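Local coordinates for protein cytosolic ACYL coenzyme A thioester hydrolase (Mus musculus, PDB 2V1O) that hydrolyses fatty acyl-CoA thioesters, preferably palmitoyl-CoA, to free fatty acid and coenzyme A, and is represented here by its N-terminal hotdog domain, at residues R4-D9 with S60-G65; A72-T77 with P123-L128; S81-V86 with K103-Y108. All blocks are in the same frame, centred on the assembly; numbering follows the deposited sequence.

Contact 1: R4-D9 with S60-G65; sequences RIMRPD and SPMCIG. With COA (coenzyme A), chain J.
Gly65 and Met6 share the one direct hydrogen bond between residues 4-9 and 60-65, and it is bent: Gly65 N lies 2.9 Å from Met6 O, meeting the oxygen at a C=O...N angle of 134° and tilted 32° from the carbonyl plane. Gly65 has phi 95°, where a CB would be jammed against the preceding carbonyl oxygen, so glycine suits the turn. Gly65 O takes the end of Ile5, whose CG1 is anti to the backbone N: CD1 packs 3.3 Å from that oxygen. Next to this bond, the Met6 and Met62 side chains cross at about a right angle. Met62 brings SD to 3.6 Å from Met6 CG, with the two sulfurs slightly farther apart, while Met6 CB packs on Cys63 O at 3.5 Å. The Met6 chain, bent at chi2 and chi3, then turns back along its own segment and sets CE over the centre of one face of the Arg4 guanidinium. Ile64 packs on Pro8, its CD1 3.9 Å from Pro8 CA. Helix 19-38 adds Met25 to Met6 and Ile22 to Met62, and Arg7 forms a salt bridge with Asp9 of a second subunit. At the far end Pro61 CA lies 3.4 Å from O5P of the coenzyme A pantetheine arm. This is the loop leading out of strand 46-57, pinned against the end of strand 2-5, outermost of the sheet within this chain, and lining a hotdog-fold coenzyme A pocket near the active-site residue Asn12.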
loop_
_atom_site.group_PDB
_atom_site.type_symbol
_atom_site.label_atom_id
_atom_site.label_comp_id
_atom_site.label_asym_id
_atom_site.label_seq_id
_atom_site.Cartn_x
_atom_site.Cartn_y
_atom_site.Cartn_z
ATOM N N ARG A 4 -3.614 15.573 -0.819
ATOM C CA ARG A 4 -2.882 14.467 -1.400
ATOM C C ARG A 4 -3.182 14.437 -2.884
ATOM O O ARG A 4 -4.334 14.636 -3.290
ATOM C CB ARG A 4 -3.337 13.165 -0.730
ATOM C CG ARG A 4 -2.863 11.897 -1.379
ATOM C CD ARG A 4 -3.065 10.692 -0.451
ATOM N NE ARG A 4 -4.291 9.925 -0.695
ATOM C CZ ARG A 4 -4.513 9.170 -1.773
ATOM N NH1 ARG A 4 -3.612 9.098 -2.749
ATOM N NH2 ARG A 4 -5.651 8.486 -1.883
ATOM N N ILE A 5 -2.145 14.203 -3.682
ATOM C CA ILE A 5 -2.300 14.061 -5.124
ATOM C C ILE A 5 -2.888 12.683 -5.427
ATOM O O ILE A 5 -2.524 11.682 -4.797
ATOM C CB ILE A 5 -0.963 14.286 -5.892
ATOM C CG1 ILE A 5 -1.226 14.523 -7.389
ATOM C CG2 ILE A 5 0.019 13.132 -5.666
ATOM C CD1 ILE A 5 -0.181 15.422 -8.057
ATOM N N MET A 6 -3.794 12.646 -6.389
ATOM C CA MET A 6 -4.460 11.404 -6.764
ATOM C C MET A 6 -3.538 10.577 -7.656
ATOM O O MET A 6 -2.948 11.102 -8.602
ATOM C CB MET A 6 -5.791 11.703 -7.446
ATOM C CG MET A 6 -6.805 12.409 -6.543
ATOM S SD MET A 6 -7.437 11.359 -5.206
ATOM C CE MET A 6 -6.232 11.717 -3.924
ATOM N N ARG A 7 -3.420 9.288 -7.320
ATOM C CA ARG A 7 -2.481 8.359 -7.957
ATOM C C ARG A 7 -3.260 7.340 -8.802
ATOM O O ARG A 7 -4.466 7.192 -8.616
ATOM C CB ARG A 7 -1.665 7.625 -6.876
ATOM C CG ARG A 7 -0.889 8.540 -5.925
ATOM C CD ARG A 7 -0.555 7.836 -4.595
ATOM N NE ARG A 7 0.649 7.007 -4.669
ATOM C CZ ARG A 7 1.274 6.474 -3.615
ATOM N NH1 ARG A 7 0.828 6.685 -2.378
ATOM N NH2 ARG A 7 2.362 5.733 -3.793
ATOM N N PRO A 8 -2.581 6.634 -9.733
ATOM C CA PRO A 8 -3.277 5.639 -10.566
ATOM C C PRO A 8 -4.120 4.614 -9.792
ATOM O O PRO A 8 -5.215 4.259 -10.249
ATOM C CB PRO A 8 -2.125 4.948 -11.300
ATOM C CG PRO A 8 -1.117 6.040 -11.448
ATOM C CD PRO A 8 -1.165 6.752 -10.121
ATOM N N ASP A 9 -3.633 4.159 -8.637
ATOM C CA ASP A 9 -4.382 3.173 -7.844
ATOM C C ASP A 9 -5.640 3.745 -7.177
ATOM O O ASP A 9 -6.485 2.988 -6.699
ATOM C CB ASP A 9 -3.485 2.448 -6.832
ATOM C CG ASP A 9 -2.925 1.122 -7.379
ATOM O OD1 ASP A 9 -2.724 0.985 -8.601
ATOM O OD2 ASP A 9 -2.703 0.196 -6.568
ATOM N N SER A 60 -18.849 16.056 -8.614
ATOM C CA SER A 60 -17.974 16.141 -9.776
ATOM C C SER A 60 -16.827 15.140 -9.651
ATOM O O SER A 60 -16.394 14.826 -8.538
ATOM C CB SER A 60 -17.451 17.574 -9.982
ATOM O OG SER A 60 -16.645 17.999 -8.897
ATOM N N PRO A 61 -16.349 14.618 -10.795
ATOM C CA PRO A 61 -15.263 13.654 -10.765
ATOM C C PRO A 61 -13.937 14.299 -10.376
ATOM O O PRO A 61 -13.783 15.527 -10.441
ATOM C CB PRO A 61 -15.211 13.146 -12.208
ATOM C CG PRO A 61 -15.733 14.266 -13.015
ATOM C CD PRO A 61 -16.802 14.889 -12.176
ATOM N N MET A 62 -13.004 13.460 -9.946
ATOM C CA MET A 62 -11.636 13.872 -9.718
ATOM C C MET A 62 -10.773 12.972 -10.587
ATOM O O MET A 62 -11.160 11.838 -10.892
ATOM C CB MET A 62 -11.279 13.696 -8.248
ATOM C CG MET A 62 -10.043 14.462 -7.796
ATOM S SD MET A 62 -9.831 14.324 -6.013
ATOM C CE MET A 62 -11.420 14.857 -5.410
ATOM N N CYS A 63 -9.611 13.474 -10.986
ATOM C CA CYS A 63 -8.755 12.751 -11.914
ATOM C C CYS A 63 -7.402 12.477 -11.299
ATOM O O CYS A 63 -6.973 13.183 -10.384
ATOM C CB CYS A 63 -8.576 13.555 -13.208
ATOM S SG CYS A 63 -10.105 13.860 -14.078
ATOM N N ILE A 64 -6.730 11.448 -11.813
ATOM C CA ILE A 64 -5.331 11.204 -11.495
ATOM C C ILE A 64 -4.565 12.506 -11.701
ATOM O O ILE A 64 -4.733 13.185 -12.726
ATOM C CB ILE A 64 -4.720 10.098 -12.408
ATOM C CG1 ILE A 64 -5.370 8.740 -12.129
ATOM C CG2 ILE A 64 -3.211 9.997 -12.211
ATOM C CD1 ILE A 64 -5.188 7.732 -13.280
ATOM N N GLY A 65 -3.751 12.860 -10.710
ATOM C CA GLY A 65 -2.870 14.011 -10.816
ATOM C C GLY A 65 -3.455 15.276 -10.218
ATOM O O GLY A 65 -2.741 16.250 -10.011
HETATM N N1A COA J . -27.718 10.447 -6.364
HETATM C C2A COA J . -28.464 9.525 -7.072
HETATM N N3A COA J . -28.710 9.730 -8.416
HETATM C C4A COA J . -28.218 10.835 -9.046
HETATM C C5A COA J . -27.457 11.775 -8.353
HETATM C C6A COA J . -27.203 11.573 -6.995
HETATM N N6A COA J . -26.397 12.401 -6.326
HETATM N N7A COA J . -27.109 12.759 -9.220
HETATM C C8A COA J . -27.625 12.463 -10.434
HETATM N N9A COA J . -28.323 11.278 -10.340
HETATM C C1B COA J . -28.858 10.490 -11.462
HETATM C C2B COA J . -30.075 11.152 -12.093
HETATM O O2B COA J . -31.249 10.929 -11.350
HETATM C C3B COA J . -30.077 10.467 -13.447
HETATM O O3B COA J . -30.712 9.209 -13.397
HETATM P P3B COA J . -32.222 9.031 -13.923
HETATM O O7A COA J . -33.129 9.733 -12.946
HETATM O O8A COA J . -32.340 9.675 -15.277
HETATM O O9A COA J . -32.543 7.561 -14.011
HETATM C C4B COA J . -28.602 10.236 -13.744
HETATM O O4B COA J . -27.927 10.412 -12.518
HETATM C C5B COA J . -28.067 11.217 -14.782
HETATM O O5B COA J . -28.417 12.529 -14.392
HETATM P P1A COA J . -27.898 13.796 -15.229
HETATM O O1A COA J . -27.926 13.465 -16.691
HETATM O O2A COA J . -28.760 14.978 -14.866
HETATM O O3A COA J . -26.382 14.026 -14.735
HETATM P P2A COA J . -25.951 15.016 -13.546
HETATM O O4A COA J . -26.993 15.073 -12.455
HETATM O O5A COA J . -25.633 16.390 -14.090
HETATM O O6A COA J . -24.598 14.332 -13.010
HETATM C CBP COA J . -23.215 12.577 -12.122
HETATM C CCP COA J . -24.639 13.078 -12.351
HETATM C CDP COA J . -23.253 11.383 -11.161
HETATM C CEP COA J . -22.677 12.100 -13.468
HETATM C CAP COA J . -22.348 13.719 -11.565
HETATM O OAP COA J . -22.882 14.259 -10.376
HETATM C C9P COA J . -20.933 13.283 -11.303
HETATM O O9P COA J . -20.050 13.132 -12.373
HETATM N N8P COA J . -20.581 13.057 -10.042
HETATM C C7P COA J . -19.267 12.541 -9.711
HETATM C C6P COA J . -19.239 11.024 -9.864
HETATM C C5P COA J . -17.894 10.496 -9.435
HETATM O O5P COA J . -16.891 10.712 -10.146
HETATM N N4P COA J . -17.875 9.813 -8.279
HETATM C C3P COA J . -16.667 9.649 -7.480
HETATM C C2P COA J . -16.124 10.983 -6.951
HETATM S S1P COA J . -14.567 10.694 -6.082
#

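Contact 2: A72-T77 with P123-L128; sequences AEITYT and PPIVYL
Ile125 carries CG1 between the backbone N and the carbonyl carbon (chi1 54°), which leaves CG2 anti to the carbonyl carbon; Tyr127 instead has CG anti to its carbonyl carbon (chi1 -59°), and its hydroxyl end reaches strand 67-77. Ile125 CG2 fits between two side chains of that strand, 3.8 Å from Ile74 CG2 and equally far from Thr77 CG2, while its CD1 lies against the backbone from Ile74 O to Tyr76 N. His37 of helix 19-38 also packs on Ile74, Thr77 and Ile125. The Tyr127 hydroxyl ends beside Tyr76 CD1, 3.1 Å away, with the two side chains crossing obliquely. Thr75 O comes to the edge of the Tyr127 ring, in its plane, 3.6 Å from CE1. The direct polar link is weak: Thr77 N donates to Tyr127 OH over 3.4 Å. Two waters supplement it. One donates to Thr77 O at 2.7 Å and is also hydrogen-bonded to Tyr127 OH, so the phenol oxygen and both polar backbone atoms of Thr77 are tied together. The other accepts from Ile125 N at 3.0 Å and bonds to Thr77 OG1, bridging Thr77 OG1 and Ile125 N, which are 3.6 Å apart. Thr75 turns its hydroxyl to Glu83 on the neighbouring strand, and Gln132 and Glu133 of helix 130-146 pack on Tyr127. The linker that leads into this C-terminal helix is thereby fastened to the end of a hotdog sheet strand, just where a classic beta bulge sets Thr75 and Tyr76 opposite the single residue Glu83.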
loop_
_atom_site.group_PDB
_atom_site.type_symbol
_atom_site.label_atom_id
_atom_site.label_comp_id
_atom_site.label_asym_id
_atom_site.label_seq_id
_atom_site.Cartn_x
_atom_site.Cartn_y
_atom_site.Cartn_z
ATOM N N ALA A 72 -12.034 19.479 7.746
ATOM C CA ALA A 72 -13.027 19.009 8.701
ATOM C C ALA A 72 -13.296 20.047 9.776
ATOM O O ALA A 72 -12.417 20.843 10.137
ATOM C CB ALA A 72 -12.563 17.720 9.348
ATOM N N GLU A 73 -14.512 20.015 10.300
ATOM C CA GLU A 73 -14.903 20.912 11.383
ATOM C C GLU A 73 -15.886 20.180 12.292
ATOM O O GLU A 73 -16.811 19.538 11.805
ATOM C CB GLU A 73 -15.547 22.180 10.807
ATOM C CG GLU A 73 -16.194 23.088 11.851
ATOM C CD GLU A 73 -16.722 24.400 11.290
ATOM O OE1 GLU A 73 -17.141 24.455 10.110
ATOM O OE2 GLU A 73 -16.728 25.387 12.051
ATOM N N ILE A 74 -15.672 20.270 13.604
ATOM C CA ILE A 74 -16.637 19.750 14.568
ATOM C C ILE A 74 -17.758 20.780 14.684
ATOM O O ILE A 74 -17.519 21.929 15.059
ATOM C CB ILE A 74 -16.018 19.481 15.966
ATOM C CG1 ILE A 74 -14.934 18.398 15.879
ATOM C CG2 ILE A 74 -17.128 19.093 16.978
ATOM C CD1 ILE A 74 -14.033 18.309 17.126
ATOM N N THR A 75 -18.971 20.354 14.357
ATOM C CA THR A 75 -20.107 21.262 14.266
ATOM C C THR A 75 -21.108 21.068 15.402
ATOM O O THR A 75 -21.953 21.934 15.650
ATOM C CB THR A 75 -20.791 21.131 12.898
ATOM O OG1 THR A 75 -21.074 19.749 12.631
ATOM C CG2 THR A 75 -19.864 21.672 11.814
ATOM N N TYR A 76 -21.009 19.929 16.090
ATOM C CA TYR A 76 -21.850 19.655 17.255
ATOM C C TYR A 76 -21.232 18.592 18.157
ATOM O O TYR A 76 -20.509 17.700 17.686
ATOM C CB TYR A 76 -23.270 19.220 16.829
ATOM C CG TYR A 76 -24.243 19.125 17.985
ATOM C CD1 TYR A 76 -24.755 20.279 18.586
ATOM C CD2 TYR A 76 -24.626 17.887 18.501
ATOM C CE1 TYR A 76 -25.626 20.201 19.655
ATOM C CE2 TYR A 76 -25.501 17.801 19.575
ATOM C CZ TYR A 76 -25.999 18.963 20.141
ATOM O OH TYR A 76 -26.855 18.891 21.205
ATOM N N THR A 77 -21.510 18.699 19.456
ATOM C CA THR A 77 -21.236 17.604 20.387
ATOM C C THR A 77 -22.458 17.340 21.272
ATOM O O THR A 77 -23.096 18.277 21.770
ATOM C CB THR A 77 -19.978 17.850 21.274
ATOM O OG1 THR A 77 -20.175 19.004 22.109
ATOM C CG2 THR A 77 -18.704 18.011 20.424
ATOM N N PRO A 123 -16.160 16.257 25.629
ATOM C CA PRO A 123 -16.091 17.654 26.088
ATOM C C PRO A 123 -16.969 18.577 25.223
ATOM O O PRO A 123 -17.040 18.398 24.016
ATOM C CB PRO A 123 -14.607 18.021 25.918
ATOM C CG PRO A 123 -13.876 16.728 25.776
ATOM C CD PRO A 123 -14.843 15.731 25.219
ATOM N N PRO A 124 -17.688 19.527 25.846
ATOM C CA PRO A 124 -18.414 20.500 25.021
ATOM C C PRO A 124 -17.496 21.346 24.125
ATOM O O PRO A 124 -16.367 21.649 24.509
ATOM C CB PRO A 124 -19.129 21.374 26.059
ATOM C CG PRO A 124 -19.251 20.487 27.264
ATOM C CD PRO A 124 -17.951 19.721 27.280
ATOM N N ILE A 125 -17.971 21.689 22.928
ATOM C CA ILE A 125 -17.267 22.642 22.061
ATOM C C ILE A 125 -17.754 24.069 22.277
ATOM O O ILE A 125 -18.840 24.287 22.808
ATOM C CB ILE A 125 -17.394 22.303 20.548
ATOM C CG1 ILE A 125 -18.864 22.152 20.119
ATOM C CG2 ILE A 125 -16.559 21.086 20.208
ATOM C CD1 ILE A 125 -19.093 22.317 18.608
ATOM N N VAL A 126 -16.944 25.039 21.868
ATOM C CA VAL A 126 -17.384 26.427 21.876
ATOM C C VAL A 126 -18.130 26.732 20.570
ATOM O O VAL A 126 -17.707 26.318 19.486
ATOM C CB VAL A 126 -16.220 27.435 22.171
ATOM C CG1 VAL A 126 -15.232 27.534 21.011
ATOM C CG2 VAL A 126 -16.771 28.813 22.530
ATOM N N TYR A 127 -19.273 27.400 20.699
ATOM C CA TYR A 127 -20.009 27.926 19.546
ATOM C C TYR A 127 -19.834 29.437 19.503
ATOM O O TYR A 127 -19.839 30.089 20.546
ATOM C CB TYR A 127 -21.501 27.573 19.637
ATOM C CG TYR A 127 -21.760 26.083 19.707
ATOM C CD1 TYR A 127 -21.891 25.328 18.544
ATOM C CD2 TYR A 127 -21.870 25.431 20.940
ATOM C CE1 TYR A 127 -22.123 23.955 18.599
ATOM C CE2 TYR A 127 -22.104 24.058 21.012
ATOM C CZ TYR A 127 -22.228 23.328 19.830
ATOM O OH TYR A 127 -22.451 21.971 19.880
ATOM N N LEU A 128 -19.670 29.985 18.300
ATOM C CA LEU A 128 -19.618 31.434 18.110
ATOM C C LEU A 128 -21.002 32.062 18.310
ATOM O O LEU A 128 -21.125 33.167 18.842
ATOM C CB LEU A 128 -19.074 31.793 16.718
ATOM C CG LEU A 128 -17.654 31.415 16.260
ATOM C CD1 LEU A 128 -16.606 31.555 17.366
ATOM C CD2 LEU A 128 -17.611 30.015 15.638
HETATM O O HOH W 1 -23.365 20.929 22.133
HETATM O O HOH W 2 -20.941 21.548 23.251
#

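Contact 3: S81-V86 with K103-Y108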
loop_
_atom_site.group_PDB
_atom_site.type_symbol
_atom_site.label_atom_id
_atom_site.label_comp_id
_atom_site.label_asym_id
_atom_site.label_seq_id
_atom_site.Cartn_x
_atom_site.Cartn_y
_atom_site.Cartn_z
ATOM N N SER A 81 -21.234 11.905 21.821
ATOM C CA SER A 81 -20.961 11.845 20.382
ATOM C C SER A 81 -20.520 13.190 19.786
ATOM O O SER A 81 -20.758 14.253 20.371
ATOM C CB SER A 81 -22.144 11.236 19.601
ATOM O OG SER A 81 -23.141 12.196 19.284
ATOM N N VAL A 82 -19.878 13.108 18.621
ATOM C CA VAL A 82 -19.295 14.257 17.928
ATOM C C VAL A 82 -19.790 14.272 16.489
ATOM O O VAL A 82 -19.685 13.264 15.784
ATOM C CB VAL A 82 -17.737 14.161 17.896
ATOM C CG1 VAL A 82 -17.102 15.387 17.174
ATOM C CG2 VAL A 82 -17.166 13.987 19.304
ATOM N N GLU A 83 -20.323 15.411 16.053
ATOM C CA GLU A 83 -20.696 15.586 14.657
ATOM C C GLU A 83 -19.579 16.335 13.936
ATOM O O GLU A 83 -19.112 17.376 14.413
ATOM C CB GLU A 83 -22.018 16.349 14.534
ATOM C CG GLU A 83 -22.542 16.433 13.108
ATOM C CD GLU A 83 -23.591 17.522 12.931
ATOM O OE1 GLU A 83 -23.340 18.666 13.368
ATOM O OE2 GLU A 83 -24.665 17.227 12.363
ATOM N N VAL A 84 -19.146 15.789 12.802
ATOM C CA VAL A 84 -18.063 16.385 12.012
ATOM C C VAL A 84 -18.539 16.606 10.582
ATOM O O VAL A 84 -19.095 15.696 9.954
ATOM C CB VAL A 84 -16.777 15.485 11.995
ATOM C CG1 VAL A 84 -15.664 16.154 11.177
ATOM C CG2 VAL A 84 -16.287 15.147 13.429
ATOM N N GLN A 85 -18.348 17.826 10.086
ATOM C CA GLN A 85 -18.611 18.140 8.694
ATOM C C GLN A 85 -17.296 18.151 7.938
ATOM O O GLN A 85 -16.323 18.781 8.370
ATOM C CB GLN A 85 -19.306 19.490 8.553
ATOM C CG GLN A 85 -20.722 19.499 9.092
ATOM C CD GLN A 85 -21.420 20.832 8.900
ATOM O OE1 GLN A 85 -20.883 21.753 8.277
ATOM N NE2 GLN A 85 -22.625 20.944 9.448
ATOM N N VAL A 86 -17.274 17.449 6.813
ATOM C CA VAL A 86 -16.058 17.327 6.009
ATOM C C VAL A 86 -16.308 17.848 4.598
ATOM O O VAL A 86 -17.332 17.515 3.981
ATOM C CB VAL A 86 -15.564 15.862 5.945
ATOM C CG1 VAL A 86 -14.306 15.742 5.049
ATOM C CG2 VAL A 86 -15.276 15.342 7.356
ATOM N N LYS A 103 -19.460 17.155 0.129
ATOM C CA LYS A 103 -19.620 17.530 1.533
ATOM C C LYS A 103 -20.226 16.326 2.253
ATOM O O LYS A 103 -21.190 15.731 1.770
ATOM C CB LYS A 103 -20.545 18.736 1.708
ATOM C CG LYS A 103 -20.158 20.008 0.975
ATOM C CD LYS A 103 -21.153 21.111 1.363
ATOM C CE LYS A 103 -21.261 22.204 0.319
ATOM N NZ LYS A 103 -22.208 21.834 -0.784
ATOM N N ALA A 104 -19.653 15.961 3.394
ATOM C CA ALA A 104 -20.143 14.819 4.164
ATOM C C ALA A 104 -20.247 15.191 5.638
ATOM O O ALA A 104 -19.521 16.062 6.115
ATOM C CB ALA A 104 -19.224 13.603 3.976
ATOM N N THR A 105 -21.170 14.546 6.345
ATOM C CA THR A 105 -21.279 14.706 7.782
ATOM C C THR A 105 -21.134 13.328 8.431
ATOM O O THR A 105 -21.725 12.344 7.975
ATOM C CB THR A 105 -22.600 15.387 8.191
ATOM O OG1 THR A 105 -22.633 16.714 7.654
ATOM C CG2 THR A 105 -22.745 15.467 9.722
ATOM N N LEU A 106 -20.334 13.281 9.488
ATOM C CA LEU A 106 -20.027 12.039 10.177
ATOM C C LEU A 106 -20.290 12.184 11.665
ATOM O O LEU A 106 -20.129 13.267 12.223
ATOM C CB LEU A 106 -18.551 11.691 9.984
ATOM C CG LEU A 106 -17.896 11.821 8.602
ATOM C CD1 LEU A 106 -16.374 11.817 8.738
ATOM C CD2 LEU A 106 -18.353 10.711 7.694
ATOM N N TRP A 107 -20.642 11.069 12.304
ATOM C CA TRP A 107 -20.774 11.006 13.750
ATOM C C TRP A 107 -19.786 10.010 14.318
ATOM O O TRP A 107 -19.677 8.876 13.828
ATOM C CB TRP A 107 -22.201 10.612 14.154
ATOM C CG TRP A 107 -23.210 11.650 13.793
ATOM C CD1 TRP A 107 -23.835 11.800 12.588
ATOM C CD2 TRP A 107 -23.719 12.687 14.647
ATOM N NE1 TRP A 107 -24.705 12.863 12.636
ATOM C CE2 TRP A 107 -24.650 13.429 13.886
ATOM C CE3 TRP A 107 -23.473 13.062 15.978
ATOM C CZ2 TRP A 107 -25.346 14.530 14.412
ATOM C CZ3 TRP A 107 -24.169 14.157 16.504
ATOM C CH2 TRP A 107 -25.091 14.878 15.716
ATOM N N TYR A 108 -19.072 10.456 15.351
ATOM C CA TYR A 108 -18.098 9.648 16.071
ATOM C C TYR A 108 -18.496 9.509 17.533
ATOM O O TYR A 108 -19.151 10.381 18.088
ATOM C CB TYR A 108 -16.713 10.294 15.989
ATOM C CG TYR A 108 -16.095 10.189 14.619
ATOM C CD1 TYR A 108 -15.245 9.123 14.302
ATOM C CD2 TYR A 108 -16.367 11.141 13.631
ATOM C CE1 TYR A 108 -14.682 9.002 13.038
ATOM C CE2 TYR A 108 -15.798 11.024 12.347
ATOM C CZ TYR A 108 -14.962 9.954 12.068
ATOM O OH TYR A 108 -14.388 9.820 10.820
HETATM O O HOH W 3 -26.152 15.231 10.880
HETATM O O HOH W 4 -24.173 18.323 9.162
#
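Strands 82-86 and 103-108 run antiparallel, their axes 4.6 Å apart at closest approach and 158° apart in direction, with hydrogen-bonded pairs at Val82-Tyr108, Val84-Leu106 and Val86-Ala104. The six bonds are close to linear except Val82 N to Tyr108 O; the shortest, Val86 N to Ala104 O, measures 2.7 Å. On the face bearing Glu83, Gln85, Thr105 and Trp107, Glu83 lies across the indole: its CB sits 3.6 Å from the centroid of the six-membered ring and 10° off the normal, a CH-pi contact. With CG anti to the backbone N (chi1 -174°), Glu83 extends past Trp107 CZ2 to Thr105, where CG meets Thr105 CG2 at 3.5 Å. Ser81 OG approaches the indole at its edge, 3.4 Å from Trp107 CE3, and bonds to Ser78. This pairing forms the hairpin of strands 82-91 and 98-112 in the middle of the hotdog sheet, and Trp107 also touches bound coenzyme A. A water donates to Glu83 OE2 and accepts from Trp107 NE1; a second bonds to Thr105 OG1 at 2.7 Å and only weakly to Glu83 and Gln85. Glu83 OE2 also forms a salt bridge with Arg139, while OE1 bonds to Thr75. On the other face, which packs on helix 19-38, the side chains are mainly apolar: Val86 CG2 meets Leu106 CD1 at 3.9 Å, Val84 CG2 meets Tyr108 CD2 at 4.0 Å, and the Tyr108 hydroxyl bonds to Glu27.

Overall arrangement
All three contacts reach the same five-stranded antiparallel sheet. Contacts 2 and 3 touch, their centres 11 Å apart, and share Glu83: Tyr76 O lies 2.8 Å from Glu83 N, so this residue belongs to the bulge of one and the indole packing of the other. Along the chain, contact 3 is nested inside the loop closed by contact 2. Contact 1 lies apart, its centre about 31 Å from that of contact 2 and about 24 Å from that of contact 3. It lines one coenzyme A pocket, with the Ile64 side chain about 7 Å from that of active-site Asn12, whereas Trp107 of contact 3 helps to form another.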